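PDB 4OJV: 3',5'-cyclic-nucleotide phosphodiesterase 1 from Saccharomyces cerevisiae, which is a class-II cyclic-nucleotide phosphodiesterase, a zinc-binding enzyme of the metallo-hydrolase/oxidoreductase clan built on the metallo-beta-lactamase type of fold. Local coordinates for residues P288-G293 against H326-P331. Sequence-based numbering, arbitrary orientation.
Sequences PEQLYG and HVKSTP. With ZN (zinc ion), chain E; SO4 (sulfate ion), chain B.
The side chains of Q290, on the short helix 288-291, and K328, in the loop that follows strand 321-325, run antiparallel, side by side, near the two-zinc site of a metallo-beta-lactamase-like fold, K328 at its edge. Their methylenes make the apolar part of the contact, with Q290 CG 3.7 Å from K328 CD. Glutamine suits this place because its long arm can lie against the lysine chain and still present an amide at its end. With CG roughly anti to the backbone N and an extended chain beyond, Q290 reaches across to the loop and gives NE2 to the carbonyl O of S329 at 2.8 Å. The oxygen is met nearly head-on, 167° at the acceptor, and lies close to the plane of the glutamine amide, but the N-H is bent, 136° at the hydrogen. The same carbonyl receives a weak hydrogen bond from Y115 of the second subunit, so this peptide also lies at the dimer interface. Beyond the amide, the T330 side chain crosses that of Q290 at about a right angle, its OG1 4.2 Å from Q290 OE1, too far for a bond.

K328 is extended until its last torsion, where a turn (chi4 -65°) swings the ammonium toward the sulfate, whose O4 also binds the zinc and so places the anion between K328 and the metal. NZ donates to sulfate O2 at 2.8 Å and also to the carbonyl of G13, while H294 holds the anion too; a long chain ending in an ammonium can reach the anion and carry more than one N-H bond. At the start of the loop, H326 joins D132, H133 and D244 on one zinc ion. Its other ring nitrogen, ND1, is hydrogen-bonded to S281, which helps fix the ring's rotation and leaves H326 NE2 directed at the zinc, 2.1 Å away.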
ATOM      1  N   PRO A 288     -20.026   3.387 -15.413  1.00 39.19           N
ATOM      2  CA  PRO A 288     -20.762   3.375 -14.138  1.00 37.20           C
ATOM      3  C   PRO A 288     -20.044   2.619 -13.018  1.00 35.17           C
ATOM      4  O   PRO A 288     -20.061   3.067 -11.867  1.00 32.83           O
ATOM      5  CB  PRO A 288     -22.077   2.670 -14.497  1.00 38.92           C
ATOM      6  CG  PRO A 288     -22.220   2.858 -15.968  1.00 40.80           C
ATOM      7  CD  PRO A 288     -20.821   2.782 -16.498  1.00 39.99           C
ATOM      8  N   GLU A 289     -19.407   1.499 -13.364  1.00 33.19           N
ATOM      9  CA  GLU A 289     -18.704   0.639 -12.405  1.00 33.66           C
ATOM     10  C   GLU A 289     -17.599   1.363 -11.637  1.00 30.93           C
ATOM     11  O   GLU A 289     -17.350   1.063 -10.470  1.00 31.23           O
ATOM     12  CB  GLU A 289     -18.119  -0.595 -13.107  1.00 37.15           C
ATOM     13  CG  GLU A 289     -19.142  -1.637 -13.550  1.00 40.23           C
ATOM     14  CD  GLU A 289     -19.961  -1.204 -14.756  1.00 41.75           C
ATOM     15  OE1 GLU A 289     -19.483  -0.359 -15.543  1.00 41.82           O
ATOM     16  OE2 GLU A 289     -21.091  -1.712 -14.920  1.00 46.83           O
ATOM     17  N   GLN A 290     -16.940   2.312 -12.298  1.00 29.89           N
ATOM     18  CA  GLN A 290     -15.854   3.070 -11.682  1.00 30.00           C
ATOM     19  C   GLN A 290     -16.360   4.304 -10.930  1.00 24.31           C
ATOM     20  O   GLN A 290     -15.694   4.802 -10.017  1.00 25.32           O
ATOM     21  CB  GLN A 290     -14.827   3.478 -12.743  1.00 32.63           C
ATOM     22  CG  GLN A 290     -13.406   3.608 -12.209  1.00 34.02           C
ATOM     23  CD  GLN A 290     -12.383   3.922 -13.287  1.00 35.15           C
ATOM     24  OE1 GLN A 290     -12.728   4.362 -14.387  1.00 41.25           O
ATOM     25  NE2 GLN A 290     -11.108   3.704 -12.971  1.00 23.51           N
ATOM     26  N   LEU A 291     -17.545   4.779 -11.302  1.00 21.33           N
ATOM     27  CA  LEU A 291     -18.107   6.003 -10.728  1.00 20.72           C
ATOM     28  C   LEU A 291     -18.924   5.796  -9.447  1.00 20.99           C
ATOM     29  O   LEU A 291     -19.063   6.730  -8.654  1.00 20.89           O
ATOM     30  CB  LEU A 291     -18.924   6.760 -11.784  1.00 22.53           C
ATOM     31  CG  LEU A 291     -19.549   8.116 -11.434  1.00 23.13           C
ATOM     32  CD1 LEU A 291     -18.490   9.127 -11.013  1.00 20.65           C
ATOM     33  CD2 LEU A 291     -20.358   8.637 -12.611  1.00 25.00           C
ATOM     34  N   TYR A 292     -19.467   4.595  -9.241  1.00 21.54           N
ATOM     35  CA  TYR A 292     -20.274   4.308  -8.048  1.00 22.49           C
ATOM     36  C   TYR A 292     -19.587   4.769  -6.763  1.00 18.85           C
ATOM     37  O   TYR A 292     -18.438   4.397  -6.491  1.00 20.84           O
ATOM     38  CB  TYR A 292     -20.617   2.815  -7.934  1.00 25.35           C
ATOM     39  CG  TYR A 292     -21.543   2.275  -9.008  1.00 29.57           C
ATOM     40  CD1 TYR A 292     -21.227   1.103  -9.694  1.00 32.45           C
ATOM     41  CD2 TYR A 292     -22.737   2.927  -9.331  1.00 32.38           C
ATOM     42  CE1 TYR A 292     -22.067   0.598 -10.674  1.00 34.81           C
ATOM     43  CE2 TYR A 292     -23.584   2.429 -10.311  1.00 36.66           C
ATOM     44  CZ  TYR A 292     -23.244   1.266 -10.979  1.00 37.90           C
ATOM     45  OH  TYR A 292     -24.080   0.765 -11.951  1.00 42.83           O
ATOM     46  N   GLY A 293     -20.300   5.590  -5.991  1.00 17.61           N
ATOM     47  CA  GLY A 293     -19.802   6.121  -4.719  1.00 15.76           C
ATOM     48  C   GLY A 293     -18.888   7.330  -4.828  1.00 12.48           C
ATOM     49  O   GLY A 293     -18.370   7.801  -3.815  1.00 13.03           O
ATOM     50  N   HIS A 326      -7.911  12.073  -5.374  1.00 10.53           N
ATOM     51  CA  HIS A 326      -8.491  10.735  -5.539  1.00 11.26           C
ATOM     52  C   HIS A 326      -8.862  10.426  -6.967  1.00 11.05           C
ATOM     53  O   HIS A 326      -9.812   9.704  -7.231  1.00 12.33           O
ATOM     54  CB  HIS A 326      -9.706  10.586  -4.607  1.00 11.75           C
ATOM     55  CG  HIS A 326     -10.070   9.163  -4.269  1.00 10.87           C
ATOM     56  ND1 HIS A 326     -10.885   8.413  -5.044  1.00 11.96           N
ATOM     57  CD2 HIS A 326      -9.761   8.386  -3.161  1.00 11.22           C
ATOM     58  CE1 HIS A 326     -11.051   7.209  -4.481  1.00 11.17           C
ATOM     59  NE2 HIS A 326     -10.378   7.190  -3.325  1.00 11.28           N
ATOM     60  N   VAL A 327      -8.106  10.958  -7.920  1.00 10.98           N
ATOM     61  CA  VAL A 327      -8.359  10.622  -9.317  1.00 11.05           C
ATOM     62  C   VAL A 327      -7.907   9.181  -9.563  1.00 10.78           C
ATOM     63  O   VAL A 327      -6.808   8.781  -9.172  1.00 10.87           O
ATOM     64  CB  VAL A 327      -7.671  11.603 -10.290  1.00 11.07           C
ATOM     65  CG1 VAL A 327      -7.878  11.170 -11.737  1.00 12.12           C
ATOM     66  CG2 VAL A 327      -8.211  13.013 -10.080  1.00 12.32           C
ATOM     67  N   LYS A 328      -8.774   8.406 -10.205  1.00 10.07           N
ATOM     68  CA  LYS A 328      -8.474   7.008 -10.488  1.00 10.90           C
ATOM     69  C   LYS A 328      -7.689   6.849 -11.781  1.00 10.49           C
ATOM     70  O   LYS A 328      -7.832   7.648 -12.718  1.00 11.77           O
ATOM     71  CB  LYS A 328      -9.778   6.219 -10.572  1.00 11.91           C
ATOM     72  CG  LYS A 328     -10.441   6.047  -9.212  1.00 12.34           C
ATOM     73  CD  LYS A 328     -11.732   5.241  -9.283  1.00 14.15           C
ATOM     74  CE  LYS A 328     -12.361   5.009  -7.912  1.00 14.79           C
ATOM     75  NZ  LYS A 328     -11.553   4.170  -6.976  1.00 15.35           N
ATOM     76  N   SER A 329      -6.862   5.809 -11.851  1.00 11.14           N
ATOM     77  CA  SER A 329      -6.300   5.409 -13.147  1.00 12.54           C
ATOM     78  C   SER A 329      -7.411   4.863 -14.029  1.00 13.81           C
ATOM     79  O   SER A 329      -8.462   4.410 -13.553  1.00 15.29           O
ATOM     80  CB  SER A 329      -5.235   4.322 -13.009  1.00 14.22           C
ATOM     81  OG  SER A 329      -4.152   4.743 -12.228  1.00 13.71           O
ATOM     82  N   THR A 330      -7.169   4.895 -15.324  1.00 15.27           N
ATOM     83  CA  THR A 330      -8.086   4.342 -16.292  1.00 16.28           C
ATOM     84  C   THR A 330      -7.222   3.974 -17.491  1.00 16.72           C
ATOM     85  O   THR A 330      -6.184   4.599 -17.708  1.00 16.61           O
ATOM     86  CB  THR A 330      -9.206   5.351 -16.649  1.00 18.74           C
ATOM     87  OG1 THR A 330     -10.089   4.766 -17.607  1.00 22.87           O
ATOM     88  CG2 THR A 330      -8.645   6.651 -17.203  1.00 21.30           C
ATOM     89  N   PRO A 331      -7.605   2.931 -18.243  1.00 17.03           N
ATOM     90  CA  PRO A 331      -6.801   2.568 -19.416  1.00 18.07           C
ATOM     91  C   PRO A 331      -7.121   3.454 -20.632  1.00 17.98           C
ATOM     92  O   PRO A 331      -7.540   2.960 -21.682  1.00 21.89           O
ATOM     93  CB  PRO A 331      -7.175   1.100 -19.656  1.00 19.79           C
ATOM     94  CG  PRO A 331      -8.549   0.974 -19.098  1.00 20.54           C
ATOM     95  CD  PRO A 331      -8.638   1.919 -17.939  1.00 18.50           C
TER
HETATM   96 ZN    ZN E 404     -10.940   5.890  -1.766  1.00 12.85          ZN
HETATM   97  S   SO4 B 401     -12.865   3.680  -3.585  1.00 17.23           S
HETATM   98  O1  SO4 B 401     -12.161   2.455  -3.112  1.00 17.96           O
HETATM   99  O2  SO4 B 401     -13.354   3.450  -4.977  1.00 17.99           O
HETATM  100  O3  SO4 B 401     -14.003   4.017  -2.671  1.00 16.87           O
HETATM  101  O4  SO4 B 401     -11.855   4.768  -3.600  1.00 19.18           O
HETATM  102  O   HOH W   1     -11.955   4.352  -0.947  1.00 13.33           O